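Local coordinates for protein sulfite reductase [ferredoxin] (Mycobacterium tuberculosis, PDB 1ZJ8) that probably reduces sulfite to sulfide with electrons from ferredoxin, using siroheme and a [4Fe-4S] cluster, to supply sulfur for amino acids and cofactors, at residues L180-S188 with R385-L395; V241-L252 with P326-E334. All coordinates share one frame; numbering follows the deposited sequence.

In the fold
Both contacts draw on the mixed sheet whose order runs 176-181, 219-224, 236-243, 249-254, 266-272, 328-329. Contact 1 uses the end of its first strand, where residues 180-188 leave the sheet and meet a hairpin of a ferredoxin-like half domain. Contact 2 lies toward the other end, where residues 326-334 run from the last strand over the hairpin of 241-252. Their centres are 24 Å apart and their nearest atoms about 9 Å, so they do not touch; both segments of contact 2 fall in the sequence between those of contact 1. Gln390 brings contact 1 to the siroheme pocket, whereas contact 2 lies away from the cofactors, its centre about 26 Å from that of the chain.

Contact 1: residues L180-S188 with R385-L395. With SRM (siroheme), chain E.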
loop_
_atom_site.group_PDB
_atom_site.type_symbol
_atom_site.label_atom_id
_atom_site.label_comp_id
_atom_site.label_asym_id
_atom_site.label_seq_id
_atom_site.Cartn_x
_atom_site.Cartn_y
_atom_site.Cartn_z
ATOM N N LEU A 180 4.200 -5.463 5.827
ATOM C CA LEU A 180 3.205 -4.720 6.610
ATOM C C LEU A 180 3.122 -5.255 8.057
ATOM O O LEU A 180 3.366 -6.440 8.315
ATOM C CB LEU A 180 1.839 -4.739 5.916
ATOM C CG LEU A 180 1.762 -4.360 4.421
ATOM C CD1 LEU A 180 0.301 -4.372 3.932
ATOM C CD2 LEU A 180 2.396 -3.024 4.151
ATOM N N GLY A 181 2.795 -4.364 8.994
ATOM C CA GLY A 181 2.538 -4.751 10.385
ATOM C C GLY A 181 1.413 -3.957 11.037
ATOM O O GLY A 181 1.114 -2.836 10.615
ATOM N N SER A 182 0.788 -4.536 12.064
ATOM C CA SER A 182 -0.187 -3.802 12.862
ATOM C C SER A 182 0.442 -2.533 13.410
ATOM O O SER A 182 1.484 -2.587 14.096
ATOM C CB SER A 182 -0.684 -4.617 14.052
ATOM O OG SER A 182 -1.317 -3.783 15.005
ATOM N N PRO A 183 -0.182 -1.386 13.120
ATOM C CA PRO A 183 0.183 -0.122 13.738
ATOM C C PRO A 183 0.151 -0.135 15.248
ATOM O O PRO A 183 0.618 0.822 15.850
ATOM C CB PRO A 183 -0.920 0.833 13.247
ATOM C CG PRO A 183 -1.382 0.276 12.010
ATOM C CD PRO A 183 -1.272 -1.216 12.151
ATOM N N LEU A 184 -0.452 -1.158 15.855
ATOM C CA LEU A 184 -0.467 -1.301 17.323
ATOM C C LEU A 184 0.158 -2.606 17.769
ATOM O O LEU A 184 -0.216 -3.162 18.801
ATOM C CB LEU A 184 -1.896 -1.189 17.863
ATOM C CG LEU A 184 -2.213 0.262 18.205
ATOM C CD1 LEU A 184 -2.812 0.985 16.996
ATOM C CD2 LEU A 184 -3.130 0.312 19.394
ATOM N N ALA A 185 1.121 -3.088 16.997
ATOM C CA ALA A 185 1.806 -4.316 17.334
ATOM C C ALA A 185 2.473 -4.171 18.716
ATOM O O ALA A 185 3.252 -3.235 18.941
ATOM C CB ALA A 185 2.812 -4.640 16.272
ATOM N N GLY A 186 2.126 -5.063 19.644
ATOM C CA GLY A 186 2.673 -5.035 20.999
ATOM C C GLY A 186 1.955 -4.172 22.023
ATOM O O GLY A 186 2.330 -4.166 23.203
ATOM N N GLU A 187 0.938 -3.429 21.590
ATOM C CA GLU A 187 0.167 -2.610 22.529
ATOM C C GLU A 187 -1.361 -2.739 22.442
ATOM O O GLU A 187 -2.061 -2.292 23.371
ATOM C CB GLU A 187 0.571 -1.142 22.412
ATOM C CG GLU A 187 2.084 -0.884 22.628
ATOM C CD GLU A 187 2.582 -1.203 24.048
ATOM O OE1 GLU A 187 1.723 -1.425 24.940
ATOM O OE2 GLU A 187 3.824 -1.200 24.266
ATOM N N SER A 188 -1.884 -3.351 21.374
ATOM C CA SER A 188 -3.328 -3.518 21.237
ATOM C C SER A 188 -3.883 -4.428 22.310
ATOM O O SER A 188 -3.300 -5.466 22.623
ATOM C CB SER A 188 -3.722 -4.056 19.849
ATOM O OG SER A 188 -5.139 -4.193 19.714
ATOM N N ARG A 385 3.692 5.084 14.182
ATOM C CA ARG A 385 3.527 4.110 13.116
ATOM C C ARG A 385 2.751 4.704 11.942
ATOM O O ARG A 385 1.740 5.398 12.153
ATOM C CB ARG A 385 2.738 2.902 13.638
ATOM C CG ARG A 385 3.563 1.829 14.363
ATOM C CD ARG A 385 3.611 2.063 15.855
ATOM N NE ARG A 385 4.685 1.312 16.508
ATOM C CZ ARG A 385 4.581 0.064 16.971
ATOM N NH1 ARG A 385 3.457 -0.630 16.880
ATOM N NH2 ARG A 385 5.623 -0.486 17.565
ATOM N N PHE A 386 3.180 4.416 10.716
ATOM C CA PHE A 386 2.333 4.682 9.560
ATOM C C PHE A 386 1.366 3.510 9.346
ATOM O O PHE A 386 1.668 2.398 9.760
ATOM C CB PHE A 386 3.179 4.892 8.289
ATOM C CG PHE A 386 4.137 6.083 8.345
ATOM C CD1 PHE A 386 3.746 7.302 8.905
ATOM C CD2 PHE A 386 5.410 5.986 7.787
ATOM C CE1 PHE A 386 4.632 8.399 8.955
ATOM C CE2 PHE A 386 6.286 7.065 7.822
ATOM C CZ PHE A 386 5.894 8.281 8.410
ATOM N N THR A 387 0.246 3.761 8.663
ATOM C CA THR A 387 -0.909 2.832 8.574
ATOM C C THR A 387 -1.063 2.291 7.158
ATOM O O THR A 387 -0.739 2.964 6.196
ATOM C CB THR A 387 -2.226 3.578 8.975
ATOM O OG1 THR A 387 -2.067 4.105 10.294
ATOM C CG2 THR A 387 -3.489 2.704 8.977
ATOM N N PRO A 388 -1.512 1.041 7.008
ATOM C CA PRO A 388 -1.877 0.633 5.643
ATOM C C PRO A 388 -3.114 1.316 5.047
ATOM O O PRO A 388 -3.581 0.894 3.995
ATOM C CB PRO A 388 -2.071 -0.889 5.767
ATOM C CG PRO A 388 -1.418 -1.268 7.103
ATOM C CD PRO A 388 -1.591 -0.079 7.974
ATOM N N TYR A 389 -3.609 2.381 5.672
ATOM C CA TYR A 389 -4.730 3.163 5.135
ATOM C C TYR A 389 -4.349 4.632 5.022
ATOM O O TYR A 389 -5.222 5.516 5.043
ATOM C CB TYR A 389 -5.978 2.929 5.982
ATOM C CG TYR A 389 -6.497 1.521 5.765
ATOM C CD1 TYR A 389 -6.083 0.473 6.586
ATOM C CD2 TYR A 389 -7.345 1.222 4.685
ATOM C CE1 TYR A 389 -6.520 -0.817 6.359
ATOM C CE2 TYR A 389 -7.788 -0.063 4.460
ATOM C CZ TYR A 389 -7.377 -1.076 5.298
ATOM O OH TYR A 389 -7.805 -2.368 5.085
ATOM N N GLN A 390 -3.031 4.852 4.890
ATOM C CA GLN A 390 -2.405 6.155 4.660
ATOM C C GLN A 390 -2.614 7.120 5.831
ATOM O O GLN A 390 -2.859 8.323 5.636
ATOM C CB GLN A 390 -2.907 6.803 3.370
ATOM C CG GLN A 390 -2.942 5.919 2.165
ATOM C CD GLN A 390 -3.713 6.567 1.035
ATOM O OE1 GLN A 390 -4.785 7.147 1.255
ATOM N NE2 GLN A 390 -3.175 6.488 -0.180
ATOM N N LYS A 391 -2.513 6.580 7.041
ATOM C CA LYS A 391 -2.744 7.333 8.267
ATOM C C LYS A 391 -1.538 7.205 9.170
ATOM O O LYS A 391 -0.595 6.476 8.856
ATOM C CB LYS A 391 -4.026 6.841 8.941
ATOM C CG LYS A 391 -5.318 7.388 8.252
ATOM C CD LYS A 391 -6.202 6.323 7.625
ATOM C CE LYS A 391 -7.388 6.908 6.809
ATOM N NZ LYS A 391 -7.163 7.203 5.365
ATOM N N LEU A 392 -1.523 7.939 10.275
ATOM C CA LEU A 392 -0.460 7.726 11.263
ATOM C C LEU A 392 -0.966 7.687 12.686
ATOM O O LEU A 392 -1.874 8.426 13.049
ATOM C CB LEU A 392 0.677 8.751 11.128
ATOM C CG LEU A 392 0.459 10.070 10.399
ATOM C CD1 LEU A 392 1.697 10.980 10.567
ATOM C CD2 LEU A 392 0.193 9.852 8.923
ATOM N N VAL A 393 -0.344 6.824 13.486
ATOM C CA VAL A 393 -0.677 6.736 14.899
ATOM C C VAL A 393 0.553 6.849 15.794
ATOM O O VAL A 393 1.589 6.250 15.517
ATOM C CB VAL A 393 -1.568 5.488 15.207
ATOM C CG1 VAL A 393 -1.641 4.555 14.016
ATOM C CG2 VAL A 393 -1.133 4.769 16.472
ATOM N N ILE A 394 0.407 7.636 16.862
ATOM C CA ILE A 394 1.438 7.865 17.886
ATOM C C ILE A 394 1.144 7.048 19.137
ATOM O O ILE A 394 0.049 7.144 19.664
ATOM C CB ILE A 394 1.431 9.337 18.384
ATOM C CG1 ILE A 394 1.207 10.349 17.252
ATOM C CG2 ILE A 394 2.730 9.666 19.123
ATOM C CD1 ILE A 394 2.354 10.471 16.305
ATOM N N LEU A 395 2.117 6.301 19.653
ATOM C CA LEU A 395 1.910 5.519 20.876
ATOM C C LEU A 395 2.430 6.211 22.151
ATOM O O LEU A 395 3.111 7.233 22.088
ATOM C CB LEU A 395 2.585 4.158 20.722
ATOM C CG LEU A 395 2.381 3.420 19.413
ATOM C CD1 LEU A 395 3.072 2.094 19.501
ATOM C CD2 LEU A 395 0.920 3.230 19.146
HETATM FE FE SRM E . 1.799 0.745 -6.598
HETATM C CHA SRM E . 3.187 1.019 -9.708
HETATM C CHB SRM E . 1.967 4.072 -6.247
HETATM C CHC SRM E . 0.521 0.474 -3.618
HETATM C CHD SRM E . -0.242 -1.802 -7.729
HETATM N NA SRM E . 2.625 2.222 -7.664
HETATM C C1A SRM E . 3.263 2.138 -8.853
HETATM C C2A SRM E . 4.068 3.354 -9.194
HETATM C CMA SRM E . 5.502 3.125 -8.830
HETATM C CDA SRM E . 3.860 3.810 -10.612
HETATM C CEA SRM E . 4.911 3.533 -11.641
HETATM O O3A SRM E . 5.184 2.359 -11.908
HETATM O O4A SRM E . 5.504 4.459 -12.213
HETATM C C3A SRM E . 3.433 4.356 -8.291
HETATM C CAA SRM E . 4.384 5.328 -7.677
HETATM C CBA SRM E . 4.400 6.466 -8.662
HETATM C CCA SRM E . 4.629 7.769 -7.968
HETATM O O1A SRM E . 4.062 7.979 -6.874
HETATM O O2A SRM E . 5.403 8.601 -8.500
HETATM C C4A SRM E . 2.651 3.518 -7.338
HETATM N NB SRM E . 1.476 2.034 -5.150
HETATM C C1B SRM E . 1.623 3.360 -5.101
HETATM C C2B SRM E . 1.411 3.977 -3.747
HETATM C CMB SRM E . 2.369 5.085 -3.412
HETATM C CDB SRM E . 0.027 4.533 -3.726
HETATM C CEB SRM E . -0.436 5.219 -2.490
HETATM O O3B SRM E . -0.665 6.447 -2.450
HETATM O O4B SRM E . -0.579 4.517 -1.490
HETATM C C3B SRM E . 1.519 2.732 -2.893
HETATM C CAB SRM E . 2.952 2.459 -2.514
HETATM C CBB SRM E . 3.055 1.657 -1.253
HETATM C CCB SRM E . 4.472 1.211 -1.036
HETATM O O1B SRM E . 5.191 1.774 -0.215
HETATM O O2B SRM E . 4.938 0.255 -1.649
HETATM C C4B SRM E . 1.158 1.681 -3.908
HETATM N NC SRM E . 0.361 -0.323 -5.875
HETATM C C1C SRM E . 0.080 -0.443 -4.561
HETATM C C2C SRM E . -0.972 -1.307 -4.293
HETATM C CDC SRM E . -1.743 -1.507 -3.031
HETATM C CEC SRM E . -1.283 -2.452 -1.990
HETATM O O3C SRM E . -0.144 -2.965 -2.068
HETATM O O4C SRM E . -2.096 -2.691 -1.086
HETATM C C3C SRM E . -1.196 -1.898 -5.500
HETATM C CAC SRM E . -2.271 -2.930 -5.612
HETATM C CBC SRM E . -2.098 -4.287 -4.965
HETATM C CCC SRM E . -1.217 -5.146 -5.855
HETATM O O1C SRM E . 0.014 -4.897 -5.970
HETATM O O2C SRM E . -1.782 -6.082 -6.477
HETATM C C4C SRM E . -0.343 -1.344 -6.420
HETATM N ND SRM E . 1.772 -0.417 -8.256
HETATM C C1D SRM E . 0.749 -1.235 -8.549
HETATM C C2D SRM E . 0.757 -1.497 -9.932
HETATM C CAD SRM E . 0.216 -2.785 -10.526
HETATM C CBD SRM E . 1.158 -3.931 -10.728
HETATM C CCD SRM E . 0.712 -5.291 -11.185
HETATM O O1D SRM E . 0.854 -6.233 -10.375
HETATM O O2D SRM E . 0.215 -5.467 -12.330
HETATM C C3D SRM E . 1.831 -0.798 -10.458
HETATM C CDD SRM E . 2.505 -1.106 -11.767
HETATM C CED SRM E . 3.465 -2.261 -11.948
HETATM O O3D SRM E . 3.928 -2.868 -10.982
HETATM O O4D SRM E . 3.815 -2.632 -13.078
HETATM C C4D SRM E . 2.451 -0.137 -9.410
#
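Arg385 lies alongside Pro183, a worked example of one residue touching the neighbouring loop along its carbons and, weakly, through NH1. Arg385 CB lies nearest Pro183 O, at 3.7 Å, with Pro183 CA and CB a little further off. CG and CD then run past the proline carbonyl. A bend at chi2 (92°) turns the chain along the 183-185 backbone instead of straight outward. At the tip NH1 is shared by two carbonyls near the guanidinium plane. It donates a weak but nearly straight hydrogen bond to Pro183 O (3.4 Å, 169°) and a second weak one to Ala185 O (3.3 Å). Leu395 CD1 sits over one face of the guanidinium, toward its rim, so the group is steered by carbonyls at its edge and by a methyl above it.

Apolar packing lies beside it. Pro183 CB packs on Val393 CG1 at 3.9 Å, while Pro183 CG meets Pro388 CD, the outer carbon of one ring against the CD of the other. Leu184 crosses Val393 at about a right angle. An ST turn, in which Ser182 OG accepts from Leu184 N, shapes the loop that offers these groups; Asp228 is a further partner of the hydroxyl. Glu187, whose CG lies near Leu395, sends its carboxylate to Arg383 and to the backbone N of Asn350.

Arg385 and Val393 form a hydrogen-bonded antiparallel pair, so their side chains share a face, here the one turned to 180-188. Beyond the pair, Gln390 NE2 bonds Ala427 O and lies 3.4 Å from siroheme O3B. This is a β-hairpin of a ferredoxin-like half domain docked on the loop that leaves an edge strand of the 4Fe-4S domain, an interdomain joint beside the siroheme pocket.

Contact 2: residues V241-L252 with P326-E334; sequences VNHPEHGPGLDL and PLIDGPAPE
Val241 meets Pro333 where the β-hairpin of strands 236-243 and 249-254 is crossed by the chain leaving strand 328-329, a case of an irregular, proline-rich segment covering the end of a regular sheet. Val241 CG2 approaches Pro333 CB to 4.0 Å, the two side chains at about a right angle, while CG1 faces Pro331 O.

His243 follows. With CG anti to the backbone N (chi1 -170°), its imidazole reaches over to the 329-331 backbone. Gly330 CA lies at the ring edge, and Pro331 CD approaches ND1 obliquely at 3.7 Å. Asp329 O is also close to the ring, but its angle at ND1 is too poor for a hydrogen bond. Pro244 CD covers one face of the imidazole near the rim, and the same proline touches Pro331 CG. His246 and Gly247 both stand opposite His243, a classic β-bulge in the hairpin end. His246 turns its ring edge to Ile328, CD2 lying 3.7 Å from Ile328 CG2. Trp271 of the intervening strand 266-272 meets both imidazoles, and its backbone pairs with Ile328.

Past the turn, Asp251 sets its carboxylate against the 331-333 backbone, a chi1 of 171° swinging the group away from the residue's own N. OD2 packs 3.6 Å from Pro333 CD but finds its polar partners elsewhere, in a hydrogen bond from Trp253 NE1 and a salt bridge to NE of Arg267, whose NH2 also donates to Gly330 O. One arginine therefore ties the hairpin strand to the crossing segment, and its charge probably helps the buried Asp251 to stay ionised. Leu252 ends the walk, its CD2 touching Leu327 CD1 at 4.4 Å.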
loop_
_atom_site.group_PDB
_atom_site.type_symbol
_atom_site.label_atom_id
_atom_site.label_comp_id
_atom_site.label_asym_id
_atom_site.label_seq_id
_atom_site.Cartn_x
_atom_site.Cartn_y
_atom_site.Cartn_z
ATOM N N VAL A 241 -3.878 -16.052 15.109
ATOM C CA VAL A 241 -5.003 -16.873 15.596
ATOM C C VAL A 241 -4.602 -17.831 16.712
ATOM O O VAL A 241 -3.477 -18.344 16.739
ATOM C CB VAL A 241 -5.682 -17.718 14.488
ATOM C CG1 VAL A 241 -4.790 -18.896 14.049
ATOM C CG2 VAL A 241 -7.068 -18.202 14.969
ATOM N N ASN A 242 -5.549 -18.096 17.604
ATOM C CA ASN A 242 -5.363 -19.078 18.668
ATOM C C ASN A 242 -5.651 -20.487 18.195
ATOM O O ASN A 242 -6.810 -20.824 17.943
ATOM C CB ASN A 242 -6.299 -18.750 19.823
ATOM C CG ASN A 242 -6.243 -17.302 20.191
ATOM O OD1 ASN A 242 -5.208 -16.822 20.663
ATOM N ND2 ASN A 242 -7.337 -16.570 19.933
ATOM N N HIS A 243 -4.609 -21.306 18.046
ATOM C CA HIS A 243 -4.827 -22.719 17.758
ATOM C C HIS A 243 -5.342 -23.297 19.079
ATOM O O HIS A 243 -4.758 -23.009 20.129
ATOM C CB HIS A 243 -3.557 -23.447 17.282
ATOM C CG HIS A 243 -3.828 -24.825 16.754
ATOM N ND1 HIS A 243 -4.109 -25.071 15.428
ATOM C CD2 HIS A 243 -3.917 -26.020 17.380
ATOM C CE1 HIS A 243 -4.337 -26.359 15.257
ATOM N NE2 HIS A 243 -4.232 -26.954 16.428
ATOM N N PRO A 244 -6.454 -24.077 19.039
ATOM C CA PRO A 244 -7.029 -24.584 20.286
ATOM C C PRO A 244 -6.072 -25.456 21.062
ATOM O O PRO A 244 -6.110 -25.452 22.289
ATOM C CB PRO A 244 -8.254 -25.384 19.831
ATOM C CG PRO A 244 -8.015 -25.685 18.413
ATOM C CD PRO A 244 -7.226 -24.530 17.867
ATOM N N GLU A 245 -5.229 -26.206 20.358
ATOM C CA GLU A 245 -4.195 -26.995 21.016
ATOM C C GLU A 245 -2.905 -26.219 21.269
ATOM O O GLU A 245 -2.348 -26.300 22.362
ATOM C CB GLU A 245 -3.900 -28.286 20.241
ATOM C CG GLU A 245 -3.604 -29.451 21.184
ATOM C CD GLU A 245 -2.695 -30.494 20.577
ATOM O OE1 GLU A 245 -2.986 -30.951 19.443
ATOM O OE2 GLU A 245 -1.686 -30.853 21.245
ATOM N N HIS A 246 -2.441 -25.466 20.273
ATOM C CA HIS A 246 -1.071 -24.962 20.271
ATOM C C HIS A 246 -0.967 -23.498 20.695
ATOM O O HIS A 246 0.126 -22.982 20.831
ATOM C CB HIS A 246 -0.428 -25.162 18.893
ATOM C CG HIS A 246 -0.293 -26.599 18.480
ATOM N ND1 HIS A 246 0.168 -27.582 19.332
ATOM C CD2 HIS A 246 -0.522 -27.210 17.290
ATOM C CE1 HIS A 246 0.206 -28.737 18.689
ATOM N NE2 HIS A 246 -0.205 -28.538 17.447
ATOM N N GLY A 247 -2.088 -22.825 20.906
ATOM C CA GLY A 247 -2.061 -21.446 21.398
ATOM C C GLY A 247 -1.822 -20.399 20.309
ATOM O O GLY A 247 -2.038 -20.677 19.112
ATOM N N PRO A 248 -1.365 -19.182 20.704
ATOM C CA PRO A 248 -1.299 -18.094 19.730
ATOM C C PRO A 248 -0.258 -18.324 18.651
ATOM O O PRO A 248 0.833 -18.790 18.934
ATOM C CB PRO A 248 -0.955 -16.857 20.589
ATOM C CG PRO A 248 -1.222 -17.270 22.016
ATOM C CD PRO A 248 -0.907 -18.736 22.035
ATOM N N GLY A 249 -0.607 -18.012 17.413
ATOM C CA GLY A 249 0.308 -18.190 16.286
ATOM C C GLY A 249 -0.277 -17.556 15.041
ATOM O O GLY A 249 -1.216 -16.759 15.138
ATOM N N LEU A 250 0.243 -17.919 13.874
ATOM C CA LEU A 250 -0.126 -17.205 12.664
ATOM C C LEU A 250 -0.700 -18.109 11.583
ATOM O O LEU A 250 -0.078 -19.094 11.194
ATOM C CB LEU A 250 1.080 -16.408 12.143
ATOM C CG LEU A 250 1.450 -15.264 13.108
ATOM C CD1 LEU A 250 2.437 -15.698 14.207
ATOM C CD2 LEU A 250 2.005 -14.093 12.347
ATOM N N ASP A 251 -1.894 -17.765 11.111
ATOM C CA ASP A 251 -2.523 -18.472 10.002
ATOM C C ASP A 251 -1.939 -17.956 8.669
ATOM O O ASP A 251 -1.732 -16.756 8.493
ATOM C CB ASP A 251 -4.053 -18.302 10.092
ATOM C CG ASP A 251 -4.780 -18.817 8.876
ATOM O OD1 ASP A 251 -4.240 -19.717 8.193
ATOM O OD2 ASP A 251 -5.898 -18.314 8.595
ATOM N N LEU A 252 -1.652 -18.870 7.747
ATOM C CA LEU A 252 -0.927 -18.528 6.527
ATOM C C LEU A 252 -1.885 -18.350 5.372
ATOM O O LEU A 252 -2.706 -19.227 5.103
ATOM C CB LEU A 252 0.088 -19.618 6.187
ATOM C CG LEU A 252 0.891 -19.493 4.886
ATOM C CD1 LEU A 252 1.539 -18.135 4.748
ATOM C CD2 LEU A 252 1.957 -20.585 4.779
ATOM N N PRO A 326 5.904 -31.324 7.168
ATOM C CA PRO A 326 4.530 -30.827 7.076
ATOM C C PRO A 326 4.350 -29.528 7.874
ATOM O O PRO A 326 5.156 -29.241 8.769
ATOM C CB PRO A 326 3.689 -31.977 7.664
ATOM C CG PRO A 326 4.610 -32.777 8.485
ATOM C CD PRO A 326 6.013 -32.515 8.033
ATOM N N LEU A 327 3.338 -28.740 7.499
ATOM C CA LEU A 327 2.860 -27.638 8.319
ATOM C C LEU A 327 1.746 -28.186 9.166
ATOM O O LEU A 327 1.047 -29.105 8.743
ATOM C CB LEU A 327 2.317 -26.512 7.461
ATOM C CG LEU A 327 3.350 -25.772 6.623
ATOM C CD1 LEU A 327 2.669 -24.848 5.619
ATOM C CD2 LEU A 327 4.264 -24.992 7.548
ATOM N N ILE A 328 1.593 -27.626 10.363
ATOM C CA ILE A 328 0.503 -27.989 11.258
ATOM C C ILE A 328 -0.799 -27.395 10.699
ATOM O O ILE A 328 -0.802 -26.261 10.230
ATOM C CB ILE A 328 0.755 -27.464 12.687
ATOM C CG1 ILE A 328 2.063 -28.038 13.255
ATOM C CG2 ILE A 328 -0.436 -27.756 13.621
ATOM C CD1 ILE A 328 3.188 -26.976 13.379
ATOM N N ASP A 329 -1.883 -28.175 10.718
ATOM C CA ASP A 329 -3.203 -27.702 10.305
ATOM C C ASP A 329 -3.692 -26.667 11.318
ATOM O O ASP A 329 -3.404 -26.772 12.516
ATOM C CB ASP A 329 -4.225 -28.854 10.252
ATOM C CG ASP A 329 -4.056 -29.777 9.036
ATOM O OD1 ASP A 329 -3.295 -29.477 8.077
ATOM O OD2 ASP A 329 -4.726 -30.825 9.044
ATOM N N GLY A 330 -4.442 -25.673 10.842
ATOM C CA GLY A 330 -4.993 -24.661 11.736
ATOM C C GLY A 330 -6.273 -24.066 11.203
ATOM O O GLY A 330 -6.562 -24.172 10.034
ATOM N N PRO A 331 -7.052 -23.444 12.086
ATOM C CA PRO A 331 -8.247 -22.712 11.681
ATOM C C PRO A 331 -7.996 -21.300 11.162
ATOM O O PRO A 331 -6.897 -20.734 11.306
ATOM C CB PRO A 331 -9.054 -22.619 12.987
ATOM C CG PRO A 331 -8.031 -22.572 14.059
ATOM C CD PRO A 331 -6.864 -23.418 13.555
ATOM N N ALA A 332 -9.048 -20.754 10.570
ATOM C CA ALA A 332 -9.127 -19.359 10.201
ATOM C C ALA A 332 -9.652 -18.592 11.399
ATOM O O ALA A 332 -10.400 -19.128 12.198
ATOM C CB ALA A 332 -10.063 -19.191 9.023
ATOM N N PRO A 333 -9.255 -17.326 11.531
ATOM C CA PRO A 333 -9.848 -16.488 12.575
ATOM C C PRO A 333 -11.141 -15.897 12.064
ATOM O O PRO A 333 -11.304 -15.778 10.852
ATOM C CB PRO A 333 -8.806 -15.396 12.762
ATOM C CG PRO A 333 -8.202 -15.240 11.397
ATOM C CD PRO A 333 -8.264 -16.592 10.723
ATOM N N GLU A 334 -12.049 -15.532 12.962
ATOM C CA GLU A 334 -13.332 -14.943 12.550
ATOM C C GLU A 334 -13.083 -13.659 11.780
ATOM O O GLU A 334 -12.547 -12.702 12.342
ATOM C CB GLU A 334 -14.240 -14.650 13.753
ATOM C CG GLU A 334 -14.803 -15.902 14.425
ATOM C CD GLU A 334 -15.879 -16.629 13.585
ATOM O OE1 GLU A 334 -15.765 -17.871 13.344
ATOM O OE2 GLU A 334 -16.840 -15.950 13.162
#